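Nucleocapsid (Crimean-congo hemorrhagic fever virus, PDB 4AKL) binds single- and double-stranded RNA, probably packages the viral genome, and probably also cuts double-stranded DNA without sequence specificity. Local coordinates at residues G25-Y30 against F36-P41; P215-I220 against A229-G234; A296-G301 against R372-P377; K411-L416 against N424-T429. All coordinates share one frame; numbering follows the deposited sequence.

How the contacts relate
Along the chain, which is about half helical, the four contacts follow one another in series. Contacts 1 and 4 are neighbours, their centres about 12 Å apart: V40 of the loop between helices 10-24 and 45-52 packs on P425 and R428 of helix 425-440, so segments almost 400 residues apart build one region. Contact 3 lies near the middle, its centre about 9 Å from that of the chain. Contact 2 sits far out, at the start of helix 230-242, about 61 Å centre to centre from contact 1 and on the opposite side of the chain centre, which reflects the elongated shape of this nucleocapsid protein.

Contact 1: residues G25-Y30 against F36-P41; sequences GLVDTY and FCESVP
Both L26 and F36 turn their CG anti to their own carbonyl carbon (chi1 -60° and -77°), and this choice lets the leucine lay one methyl on the phenylalanine ring. L26 CD2 stands 3.4 Å from the centroid of the F36 ring and only 6° off its normal, a CH-pi contact centred over the face, with all six ring carbons at nearly equal range from the methyl. At the other end of the contact Y30 meets V40: V40 CG2 lies 4.1 Å from the centroid of the tyrosine ring in a second, off-centre CH-pi contact, the two side chains standing roughly perpendicular. The edge of the same ring faces backbone oxygens, with C37 O in the ring plane and E38 O 3.3 Å from Y30 CE2. Neither segment is helix or strand; they are two arms of the irregular loop that joins helix 10-24 to helix 45-52, running in roughly the same direction. No direct hydrogen bond links the arms. Water 1 bridges them instead, accepting from Y30 N at 2.6 Å and donating to C37 O at 2.8 Å. V27 CG2 also packs against C37 O, at a tight 3.2 Å, while the sulfur of C37 lies beside Y30 CB. Beyond the two arms, L26 packs on F17 and F20 of helix 10-24, and I77 of helix 77-83 touches both L26 and F36. On the tyrosine side, V40 continues onto P425 and R428 of helix 425-440.

Contact 2: residues P215-I220 against A229-G234; sequences PPWGDI and ALVATG
W217, V231 and L230 carry this contact, in which a type I beta turn from P215 to G218 is packed against the first turn of helix 230-242. W217 CG stands between its backbone N and carbonyl carbon (chi1 60°), which carries the indole to the helix start. L230 CB lies over one face, and L230 CD1 reaches 3.6 Å from W217 CG, the two side chains running antiparallel alongside one another. Farther along, V231 CG2 comes obliquely to 3.4 Å from W217 CZ2. The same V231 CG2 lies 3.4 Å from I220 O and 3.9 Å from I220 CD1, pointing into the angle between the indole and I220. W217 NE1 donates to D219 O at 2.8 Å, a short but bent bond (N-H...O 132°) that helps hold the ring's rotation; the acceptor is in the ring plane, the donor 46° out of the carbonyl plane. P215 CB rests on a ring face. H197 and W200 add edge-to-face contacts with W217, while L280 and H283 of helix 270-292 pack on I220 and V231 respectively. No direct hydrogen bond joins the segments; water 2 donates to I220 O at 2.6 Å and accepts from V231 N at 2.9 Å.

Contact 3: residues A296-G301 against R372-P377; sequences ALRAQG and RIYMHP
The short helix 295-301 meets a 3-10 segment, 372-374, and the loop residues that follow it. The two segments have 70 residues between them in the chain, 40 of them helical, and the contact lies about 9 Å from the chain centre, centre to centre. R298 and Y374 meet at one end. The aliphatic part of the arginine does the touching: R298 CD lies 4.3 Å from Y374 CD1 and approaches the ring obliquely. With chi1 at 170° and chi2 at 170°, the arginine extends across the gap, and the bend at chi3 (-61°) turns the guanidinium so that NH1 meets water 3. The tyrosine ring has I373 CG2 centred over one face. At the other end, P377 CG sits 4.0 Å from G301 O, a loose contact between a proline ring and the carbonyl at the helix end. Water 3 lies at the edge of the guanidinium group, in its plane, accepts from R298 NH1 at 2.9 Å and donates to Y374 O at 2.9 Å. NH1 also donates to P118 O, and V117 lies against the arginine side chain. G301 O, beside the proline, accepts from Q127 NE2, and L123 and Y126 of helix 120-136 back P377. The polar link between the two segments runs through water 3 and little surface is buried, so the join is probably modest in itself.

Contact 4: residues K411-L416 against N424-T429; sequences KSILNL and NPCART
L416 and C426 make the closest approach, their CA atoms 4.6 Å apart, and the cysteine CB presses to 3.2 Å from L416 O. C426 carries its SG anti to the backbone N (chi1 -176°), which directs the sulfur toward the other segment, 3.6 Å from I413 O and beside I413 CG2. The L416 side chain lies against the first turn of the helix: CD1 is 3.5 Å from T429 OG1 and 3.7 Å from P425 O, with the leucine and threonine crossing at about a right angle. I413 adds a more distant touch through CG1 to T429 CG2. These partners belong to the end of a 3-10 segment that runs through N415, with L416 just after it, and to the N-terminal turn of helix 425-440, where N424 is the N-cap. Its side-chain OD1 accepts from A427 N at 2.8 Å with the N-H...O angle at 163°, although the donor stands 57° out of the amide carbonyl plane. In the same turn T429 OG1 donates to P425 O at 2.6 Å, almost in line with the carbonyl bond, and T429 N bonds to that oxygen too, so P425 O is gripped by two donors and T429 OG1 is held in the position where it meets L416 CD1. A backbone hydrogen bond between C426 and R417 ties the helix start to the residue after L416. Farther out, I413 packs on I430 and L433 of the same helix and on L454 of helix 450-460, while N424 ND2 donates to K157 O.

Contact 1: residues G25-Y30 against F36-P41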
loop_
_atom_site.group_PDB
_atom_site.type_symbol
_atom_site.label_atom_id
_atom_site.label_comp_id
_atom_site.label_asym_id
_atom_site.label_seq_id
_atom_site.Cartn_x
_atom_site.Cartn_y
_atom_site.Cartn_z
ATOM N N GLY A 25 -20.634 -23.896 5.626
ATOM C CA GLY A 25 -19.665 -24.973 5.352
ATOM C C GLY A 25 -18.337 -24.460 4.804
ATOM O O GLY A 25 -17.800 -24.998 3.850
ATOM N N LEU A 26 -17.819 -23.412 5.422
ATOM C CA LEU A 26 -16.557 -22.838 5.033
ATOM C C LEU A 26 -15.401 -23.802 5.364
ATOM O O LEU A 26 -15.427 -24.516 6.413
ATOM C CB LEU A 26 -16.331 -21.523 5.750
ATOM C CG LEU A 26 -17.346 -20.416 5.516
ATOM C CD1 LEU A 26 -16.895 -19.175 6.231
ATOM C CD2 LEU A 26 -17.517 -20.106 4.003
ATOM N N VAL A 27 -14.404 -23.810 4.466
ATOM C CA VAL A 27 -13.201 -24.623 4.609
ATOM C C VAL A 27 -11.943 -23.780 4.438
ATOM O O VAL A 27 -11.987 -22.664 3.895
ATOM C CB VAL A 27 -13.142 -25.770 3.581
ATOM C CG1 VAL A 27 -14.173 -26.899 3.940
ATOM C CG2 VAL A 27 -13.306 -25.236 2.162
ATOM N N ASP A 28 -10.830 -24.327 4.916
ATOM C CA ASP A 28 -9.540 -23.661 4.814
ATOM C C ASP A 28 -8.474 -24.575 4.225
ATOM O O ASP A 28 -7.279 -24.398 4.466
ATOM C CB ASP A 28 -9.132 -23.106 6.195
ATOM C CG ASP A 28 -8.764 -24.181 7.206
ATOM O OD1 ASP A 28 -9.034 -25.409 7.015
ATOM O OD2 ASP A 28 -8.189 -23.759 8.214
ATOM N N THR A 29 -8.928 -25.555 3.449
ATOM C CA THR A 29 -8.046 -26.495 2.766
ATOM C C THR A 29 -7.037 -25.729 1.907
ATOM O O THR A 29 -5.832 -25.997 1.955
ATOM C CB THR A 29 -8.848 -27.437 1.826
ATOM O OG1 THR A 29 -10.076 -27.816 2.460
ATOM C CG2 THR A 29 -8.045 -28.685 1.482
ATOM N N TYR A 30 -7.541 -24.783 1.120
ATOM C CA TYR A 30 -6.696 -24.042 0.152
ATOM C C TYR A 30 -6.536 -22.589 0.463
ATOM O O TYR A 30 -5.888 -21.889 -0.309
ATOM C CB TYR A 30 -7.257 -24.194 -1.283
ATOM C CG TYR A 30 -7.378 -25.639 -1.676
ATOM C CD1 TYR A 30 -6.240 -26.394 -1.923
ATOM C CD2 TYR A 30 -8.609 -26.253 -1.774
ATOM C CE1 TYR A 30 -6.321 -27.714 -2.274
ATOM C CE2 TYR A 30 -8.709 -27.608 -2.124
ATOM C CZ TYR A 30 -7.566 -28.323 -2.374
ATOM O OH TYR A 30 -7.653 -29.656 -2.721
ATOM N N PHE A 36 -15.021 -20.083 0.942
ATOM C CA PHE A 36 -15.868 -21.007 0.154
ATOM C C PHE A 36 -15.058 -21.881 -0.822
ATOM O O PHE A 36 -15.643 -22.622 -1.634
ATOM C CB PHE A 36 -16.960 -20.205 -0.598
ATOM C CG PHE A 36 -18.097 -19.781 0.279
ATOM C CD1 PHE A 36 -19.108 -20.681 0.591
ATOM C CD2 PHE A 36 -18.150 -18.489 0.794
ATOM C CE1 PHE A 36 -20.152 -20.306 1.396
ATOM C CE2 PHE A 36 -19.193 -18.081 1.617
ATOM C CZ PHE A 36 -20.201 -18.986 1.934
ATOM N N CYS A 37 -13.729 -21.827 -0.727
ATOM C CA CYS A 37 -12.858 -22.480 -1.714
ATOM C C CYS A 37 -12.675 -23.988 -1.489
ATOM O O CYS A 37 -11.899 -24.413 -0.638
ATOM C CB CYS A 37 -11.476 -21.780 -1.773
ATOM S SG CYS A 37 -10.452 -22.258 -3.156
ATOM N N GLU A 38 -13.387 -24.779 -2.289
ATOM C CA GLU A 38 -13.255 -26.256 -2.267
ATOM C C GLU A 38 -12.181 -26.840 -3.179
ATOM O O GLU A 38 -11.832 -27.995 -3.042
ATOM C CB GLU A 38 -14.589 -26.900 -2.580
ATOM C CG GLU A 38 -15.450 -27.047 -1.318
ATOM C CD GLU A 38 -16.863 -27.408 -1.645
ATOM O OE1 GLU A 38 -17.270 -27.194 -2.822
ATOM O OE2 GLU A 38 -17.566 -27.900 -0.746
ATOM N N SER A 39 -11.659 -26.061 -4.104
ATOM C CA SER A 39 -10.597 -26.555 -5.001
ATOM C C SER A 39 -9.900 -25.421 -5.675
ATOM O O SER A 39 -10.486 -24.374 -5.919
ATOM C CB SER A 39 -11.163 -27.504 -6.073
ATOM O OG SER A 39 -12.096 -26.823 -6.863
ATOM N N VAL A 40 -8.640 -25.645 -5.996
ATOM C CA VAL A 40 -7.830 -24.623 -6.633
ATOM C C VAL A 40 -8.438 -24.303 -8.009
ATOM O O VAL A 40 -8.756 -25.202 -8.755
ATOM C CB VAL A 40 -6.345 -25.067 -6.752
ATOM C CG1 VAL A 40 -5.512 -24.005 -7.461
ATOM C CG2 VAL A 40 -5.770 -25.367 -5.380
ATOM N N PRO A 41 -8.607 -23.009 -8.338
ATOM C CA PRO A 41 -9.202 -22.707 -9.607
ATOM C C PRO A 41 -8.284 -23.113 -10.767
ATOM O O PRO A 41 -7.067 -22.962 -10.699
ATOM C CB PRO A 41 -9.386 -21.183 -9.566
ATOM C CG PRO A 41 -9.049 -20.754 -8.195
ATOM C CD PRO A 41 -8.181 -21.781 -7.639
HETATM O O HOH W 1 -9.899 -23.601 1.212
#

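Contact 2: residues P215-I220 against A229-G234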
loop_
_atom_site.group_PDB
_atom_site.type_symbol
_atom_site.label_atom_id
_atom_site.label_comp_id
_atom_site.label_asym_id
_atom_site.label_seq_id
_atom_site.Cartn_x
_atom_site.Cartn_y
_atom_site.Cartn_z
ATOM N N PRO A 215 35.499 21.185 12.242
ATOM C CA PRO A 215 35.341 19.951 11.530
ATOM C C PRO A 215 36.577 19.636 10.669
ATOM O O PRO A 215 37.239 20.560 10.233
ATOM C CB PRO A 215 34.143 20.220 10.603
ATOM C CG PRO A 215 33.560 21.410 11.004
ATOM C CD PRO A 215 34.523 22.186 11.789
ATOM N N PRO A 216 36.859 18.336 10.418
ATOM C CA PRO A 216 38.050 17.872 9.654
ATOM C C PRO A 216 38.110 18.267 8.164
ATOM O O PRO A 216 39.211 18.343 7.601
ATOM C CB PRO A 216 37.967 16.333 9.773
ATOM C CG PRO A 216 36.574 16.040 10.071
ATOM C CD PRO A 216 36.035 17.191 10.860
ATOM N N TRP A 217 36.931 18.486 7.557
ATOM C CA TRP A 217 36.799 18.876 6.128
ATOM C C TRP A 217 37.040 20.379 5.930
ATOM O O TRP A 217 37.318 20.833 4.806
ATOM C CB TRP A 217 35.409 18.504 5.571
ATOM C CG TRP A 217 34.245 19.182 6.301
ATOM C CD1 TRP A 217 33.841 20.489 6.191
ATOM C CD2 TRP A 217 33.368 18.572 7.238
ATOM N NE1 TRP A 217 32.762 20.726 7.016
ATOM C CE2 TRP A 217 32.453 19.565 7.670
ATOM C CE3 TRP A 217 33.271 17.280 7.775
ATOM C CZ2 TRP A 217 31.440 19.302 8.613
ATOM C CZ3 TRP A 217 32.248 17.012 8.717
ATOM C CH2 TRP A 217 31.352 18.026 9.120
ATOM N N GLY A 218 36.912 21.139 7.010
ATOM C CA GLY A 218 37.114 22.578 6.975
ATOM C C GLY A 218 35.916 23.325 7.531
ATOM O O GLY A 218 35.361 22.966 8.564
ATOM N N ASP A 219 35.497 24.363 6.830
ATOM C CA ASP A 219 34.392 25.180 7.312
ATOM C C ASP A 219 33.102 24.370 7.466
ATOM O O ASP A 219 32.815 23.468 6.658
ATOM C CB ASP A 219 34.135 26.353 6.380
ATOM C CG ASP A 219 33.243 27.394 7.024
ATOM O OD1 ASP A 219 33.681 27.964 8.062
ATOM O OD2 ASP A 219 32.127 27.608 6.493
ATOM N N ILE A 220 32.328 24.713 8.500
ATOM C CA ILE A 220 31.091 24.010 8.828
ATOM C C ILE A 220 30.070 23.986 7.654
ATOM O O ILE A 220 29.278 23.046 7.529
ATOM C CB ILE A 220 30.444 24.624 10.092
ATOM C CG1 ILE A 220 29.434 23.675 10.712
ATOM C CG2 ILE A 220 29.784 25.979 9.776
ATOM C CD1 ILE A 220 30.018 22.372 11.194
ATOM N N ALA A 229 26.017 20.830 1.331
ATOM C CA ALA A 229 26.845 20.874 2.565
ATOM C C ALA A 229 27.209 19.490 3.097
ATOM O O ALA A 229 26.329 18.655 3.366
ATOM C CB ALA A 229 26.143 21.637 3.649
ATOM N N LEU A 230 28.503 19.254 3.270
ATOM C CA LEU A 230 29.000 17.964 3.760
ATOM C C LEU A 230 28.296 17.526 5.059
ATOM O O LEU A 230 28.043 16.319 5.254
ATOM C CB LEU A 230 30.515 17.996 3.943
ATOM C CG LEU A 230 31.358 18.250 2.680
ATOM C CD1 LEU A 230 32.850 18.569 3.090
ATOM C CD2 LEU A 230 31.253 17.088 1.670
ATOM N N VAL A 231 27.971 18.493 5.918
ATOM C CA VAL A 231 27.169 18.249 7.126
ATOM C C VAL A 231 25.833 17.605 6.799
ATOM O O VAL A 231 25.443 16.642 7.455
ATOM C CB VAL A 231 26.905 19.564 7.938
ATOM C CG1 VAL A 231 25.753 19.380 8.947
ATOM C CG2 VAL A 231 28.165 20.007 8.645
ATOM N N ALA A 232 25.142 18.129 5.785
ATOM C CA ALA A 232 23.832 17.560 5.354
ATOM C C ALA A 232 23.991 16.130 4.811
ATOM O O ALA A 232 23.375 15.195 5.322
ATOM C CB ALA A 232 23.185 18.444 4.310
ATOM N N THR A 233 24.830 15.974 3.780
ATOM C CA THR A 233 25.087 14.649 3.173
ATOM C C THR A 233 25.623 13.661 4.206
ATOM O O THR A 233 25.258 12.490 4.185
ATOM C CB THR A 233 26.036 14.707 1.920
ATOM O OG1 THR A 233 27.271 15.315 2.250
ATOM C CG2 THR A 233 25.406 15.511 0.810
ATOM N N GLY A 234 26.457 14.157 5.118
ATOM C CA GLY A 234 27.005 13.357 6.206
ATOM C C GLY A 234 25.925 12.783 7.098
ATOM O O GLY A 234 25.843 11.565 7.278
HETATM O O HOH W 2 28.754 21.259 5.725
#

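Contact 3: residues A296-G301 against R372-P377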
loop_
_atom_site.group_PDB
_atom_site.type_symbol
_atom_site.label_atom_id
_atom_site.label_comp_id
_atom_site.label_asym_id
_atom_site.label_seq_id
_atom_site.Cartn_x
_atom_site.Cartn_y
_atom_site.Cartn_z
ATOM N N ALA A 296 13.677 4.753 -3.348
ATOM C CA ALA A 296 13.321 3.608 -2.504
ATOM C C ALA A 296 12.187 4.014 -1.520
ATOM O O ALA A 296 11.192 3.311 -1.370
ATOM C CB ALA A 296 14.587 3.054 -1.777
ATOM N N LEU A 297 12.311 5.167 -0.886
ATOM C CA LEU A 297 11.240 5.653 0.022
ATOM C C LEU A 297 9.980 6.068 -0.784
ATOM O O LEU A 297 8.848 5.878 -0.295
ATOM C CB LEU A 297 11.758 6.777 0.976
ATOM C CG LEU A 297 12.617 6.363 2.212
ATOM C CD1 LEU A 297 13.359 7.558 2.935
ATOM C CD2 LEU A 297 11.750 5.595 3.234
ATOM N N ARG A 298 10.149 6.590 -2.015
ATOM C CA ARG A 298 8.972 6.875 -2.868
ATOM C C ARG A 298 8.190 5.592 -3.222
ATOM O O ARG A 298 6.960 5.585 -3.087
ATOM C CB ARG A 298 9.336 7.660 -4.136
ATOM C CG ARG A 298 8.155 7.774 -5.205
ATOM C CD ARG A 298 8.525 8.764 -6.306
ATOM N NE ARG A 298 8.747 10.104 -5.748
ATOM C CZ ARG A 298 7.792 11.014 -5.504
ATOM N NH1 ARG A 298 6.502 10.768 -5.780
ATOM N NH2 ARG A 298 8.136 12.201 -4.982
ATOM N N ALA A 299 8.906 4.533 -3.634
ATOM C CA ALA A 299 8.303 3.219 -3.986
ATOM C C ALA A 299 7.584 2.493 -2.797
ATOM O O ALA A 299 6.484 1.922 -2.949
ATOM C CB ALA A 299 9.382 2.275 -4.609
ATOM N N GLN A 300 8.207 2.491 -1.624
ATOM C CA GLN A 300 7.572 1.935 -0.436
ATOM C C GLN A 300 6.371 2.828 -0.091
ATOM O O GLN A 300 5.286 2.315 0.250
ATOM C CB GLN A 300 8.553 1.850 0.747
ATOM C CG GLN A 300 8.066 1.019 1.960
ATOM C CD GLN A 300 8.072 -0.510 1.716
ATOM O OE1 GLN A 300 8.055 -0.973 0.580
ATOM N NE2 GLN A 300 8.096 -1.284 2.803
ATOM N N GLY A 301 6.565 4.151 -0.201
ATOM C CA GLY A 301 5.523 5.111 0.150
ATOM C C GLY A 301 4.326 5.163 -0.792
ATOM O O GLY A 301 3.284 5.692 -0.427
ATOM N N ARG A 372 1.527 5.543 -14.261
ATOM C CA ARG A 372 0.655 5.213 -13.158
ATOM C C ARG A 372 1.300 4.672 -11.951
ATOM O O ARG A 372 0.741 4.756 -10.884
ATOM C CB ARG A 372 -0.393 4.173 -13.600
ATOM C CG ARG A 372 -1.704 4.737 -14.020
ATOM C CD ARG A 372 -1.572 5.903 -14.899
ATOM N NE ARG A 372 -2.737 6.297 -15.720
ATOM C CZ ARG A 372 -4.021 5.856 -15.684
ATOM N NH1 ARG A 372 -4.505 4.913 -14.854
ATOM N NH2 ARG A 372 -4.866 6.402 -16.556
ATOM N N ILE A 373 2.474 4.099 -12.096
ATOM C CA ILE A 373 3.190 3.595 -10.965
ATOM C C ILE A 373 3.428 4.748 -9.953
ATOM O O ILE A 373 3.573 4.519 -8.726
ATOM C CB ILE A 373 4.507 2.906 -11.450
ATOM C CG1 ILE A 373 5.106 1.975 -10.385
ATOM C CG2 ILE A 373 5.554 3.975 -11.879
ATOM C CD1 ILE A 373 4.203 0.767 -9.880
ATOM N N TYR A 374 3.463 5.985 -10.449
ATOM C CA TYR A 374 3.724 7.104 -9.591
ATOM C C TYR A 374 2.534 7.677 -8.842
ATOM O O TYR A 374 2.718 8.499 -7.940
ATOM C CB TYR A 374 4.332 8.231 -10.397
ATOM C CG TYR A 374 5.696 7.923 -10.900
ATOM C CD1 TYR A 374 6.728 7.601 -10.013
ATOM C CD2 TYR A 374 5.988 7.994 -12.266
ATOM C CE1 TYR A 374 8.013 7.333 -10.456
ATOM C CE2 TYR A 374 7.260 7.733 -12.719
ATOM C CZ TYR A 374 8.275 7.399 -11.795
ATOM O OH TYR A 374 9.533 7.138 -12.237
ATOM N N MET A 375 1.343 7.273 -9.222
ATOM C CA MET A 375 0.114 7.797 -8.630
ATOM C C MET A 375 0.105 7.671 -7.131
ATOM O O MET A 375 0.591 6.670 -6.593
ATOM C CB MET A 375 -1.094 7.033 -9.192
ATOM C CG MET A 375 -2.410 7.643 -8.846
ATOM S SD MET A 375 -3.779 6.786 -9.680
ATOM C CE MET A 375 -3.623 7.425 -11.296
ATOM N N HIS A 376 -0.439 8.662 -6.462
ATOM C CA HIS A 376 -0.592 8.617 -4.979
ATOM C C HIS A 376 -1.571 7.534 -4.626
ATOM O O HIS A 376 -2.595 7.347 -5.331
ATOM C CB HIS A 376 -1.033 9.960 -4.449
ATOM C CG HIS A 376 -1.035 10.086 -2.951
ATOM N ND1 HIS A 376 -2.021 9.546 -2.165
ATOM C CD2 HIS A 376 -0.189 10.721 -2.106
ATOM C CE1 HIS A 376 -1.778 9.835 -0.902
ATOM N NE2 HIS A 376 -0.674 10.554 -0.838
ATOM N N PRO A 377 -1.301 6.786 -3.504
ATOM C CA PRO A 377 -2.121 5.633 -3.156
ATOM C C PRO A 377 -3.540 5.873 -2.709
ATOM O O PRO A 377 -4.309 4.893 -2.532
ATOM C CB PRO A 377 -1.351 5.000 -1.984
ATOM C CG PRO A 377 -0.533 6.088 -1.398
ATOM C CD PRO A 377 -0.120 6.863 -2.623
HETATM O O HOH W 3 5.011 8.351 -6.225
#

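Contact 4: residues K411-L416 against N424-T429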
loop_
_atom_site.group_PDB
_atom_site.type_symbol
_atom_site.label_atom_id
_atom_site.label_comp_id
_atom_site.label_asym_id
_atom_site.label_seq_id
_atom_site.Cartn_x
_atom_site.Cartn_y
_atom_site.Cartn_z
ATOM N N LYS A 411 -7.679 -9.111 -4.843
ATOM C CA LYS A 411 -6.810 -9.443 -3.739
ATOM C C LYS A 411 -7.262 -10.637 -2.845
ATOM O O LYS A 411 -6.536 -10.995 -1.886
ATOM C CB LYS A 411 -6.444 -8.164 -2.983
ATOM C CG LYS A 411 -5.330 -7.467 -3.734
ATOM C CD LYS A 411 -4.969 -6.131 -3.228
ATOM C CE LYS A 411 -3.872 -5.560 -4.093
ATOM N NZ LYS A 411 -3.642 -4.175 -3.742
ATOM N N SER A 412 -8.416 -11.259 -3.154
ATOM C CA SER A 412 -8.814 -12.449 -2.479
ATOM C C SER A 412 -7.814 -13.542 -2.747
ATOM O O SER A 412 -7.711 -14.464 -1.954
ATOM C CB SER A 412 -10.206 -12.878 -2.820
ATOM O OG SER A 412 -11.160 -11.974 -2.299
ATOM N N ILE A 413 -7.078 -13.425 -3.869
ATOM C CA ILE A 413 -5.936 -14.291 -4.173
ATOM C C ILE A 413 -4.923 -14.410 -3.043
ATOM O O ILE A 413 -4.327 -15.473 -2.869
ATOM C CB ILE A 413 -5.217 -13.820 -5.513
ATOM C CG1 ILE A 413 -5.986 -14.319 -6.702
ATOM C CG2 ILE A 413 -3.892 -14.428 -5.672
ATOM C CD1 ILE A 413 -5.690 -13.556 -8.032
ATOM N N LEU A 414 -4.713 -13.336 -2.275
ATOM C CA LEU A 414 -3.757 -13.342 -1.187
ATOM C C LEU A 414 -4.210 -14.231 -0.010
ATOM O O LEU A 414 -3.416 -14.536 0.849
ATOM C CB LEU A 414 -3.521 -11.908 -0.687
ATOM C CG LEU A 414 -2.782 -11.017 -1.675
ATOM C CD1 LEU A 414 -2.687 -9.615 -1.132
ATOM C CD2 LEU A 414 -1.393 -11.585 -2.018
ATOM N N ASN A 415 -5.491 -14.599 0.015
ATOM C CA ASN A 415 -6.013 -15.630 0.921
ATOM C C ASN A 415 -5.687 -17.071 0.458
ATOM O O ASN A 415 -5.887 -18.011 1.221
ATOM C CB ASN A 415 -7.525 -15.472 1.092
ATOM C CG ASN A 415 -8.067 -16.262 2.255
ATOM O OD1 ASN A 415 -7.392 -16.408 3.302
ATOM N ND2 ASN A 415 -9.263 -16.794 2.096
ATOM N N LEU A 416 -5.196 -17.254 -0.778
ATOM C CA LEU A 416 -4.804 -18.600 -1.240
ATOM C C LEU A 416 -3.504 -18.963 -0.554
ATOM O O LEU A 416 -2.608 -18.105 -0.479
ATOM C CB LEU A 416 -4.615 -18.691 -2.752
ATOM C CG LEU A 416 -5.889 -18.773 -3.594
ATOM C CD1 LEU A 416 -5.562 -18.510 -5.053
ATOM C CD2 LEU A 416 -6.638 -20.129 -3.421
ATOM N N ASN A 424 1.486 -24.314 -2.957
ATOM C CA ASN A 424 1.389 -22.892 -3.199
ATOM C C ASN A 424 0.345 -22.495 -4.284
ATOM O O ASN A 424 0.690 -21.945 -5.326
ATOM C CB ASN A 424 2.801 -22.337 -3.488
ATOM C CG ASN A 424 2.873 -20.811 -3.355
ATOM O OD1 ASN A 424 1.847 -20.163 -3.289
ATOM N ND2 ASN A 424 4.093 -20.247 -3.311
ATOM N N PRO A 425 -0.939 -22.770 -4.016
ATOM C CA PRO A 425 -1.957 -22.393 -4.952
ATOM C C PRO A 425 -2.044 -20.885 -5.144
ATOM O O PRO A 425 -2.584 -20.472 -6.131
ATOM C CB PRO A 425 -3.255 -22.942 -4.304
ATOM C CG PRO A 425 -2.954 -23.004 -2.950
ATOM C CD PRO A 425 -1.548 -23.451 -2.875
ATOM N N CYS A 426 -1.514 -20.092 -4.198
ATOM C CA CYS A 426 -1.418 -18.675 -4.383
ATOM C C CYS A 426 -0.541 -18.379 -5.591
ATOM O O CYS A 426 -0.972 -17.684 -6.550
ATOM C CB CYS A 426 -0.820 -18.014 -3.156
ATOM S SG CYS A 426 -0.785 -16.189 -3.296
ATOM N N ALA A 427 0.683 -18.896 -5.548
ATOM C CA ALA A 427 1.635 -18.619 -6.615
ATOM C C ALA A 427 1.150 -19.249 -7.935
ATOM O O ALA A 427 1.210 -18.625 -8.990
ATOM C CB ALA A 427 3.009 -19.096 -6.233
ATOM N N ARG A 428 0.630 -20.463 -7.896
ATOM C CA ARG A 428 0.155 -21.042 -9.151
ATOM C C ARG A 428 -0.852 -20.118 -9.848
ATOM O O ARG A 428 -0.779 -19.942 -11.061
ATOM C CB ARG A 428 -0.437 -22.415 -8.947
ATOM C CG ARG A 428 0.636 -23.454 -8.692
ATOM C CD ARG A 428 0.062 -24.827 -8.561
ATOM N NE ARG A 428 -0.340 -25.135 -7.179
ATOM C CZ ARG A 428 -1.564 -25.518 -6.756
ATOM N NH1 ARG A 428 -2.609 -25.665 -7.578
ATOM N NH2 ARG A 428 -1.738 -25.761 -5.478
ATOM N N THR A 429 -1.748 -19.532 -9.070
ATOM C CA THR A 429 -2.834 -18.743 -9.597
ATOM C C THR A 429 -2.364 -17.364 -10.112
ATOM O O THR A 429 -2.872 -16.879 -11.140
ATOM C CB THR A 429 -3.894 -18.574 -8.515
ATOM O OG1 THR A 429 -4.279 -19.866 -8.035
ATOM C CG2 THR A 429 -5.132 -17.765 -9.030
#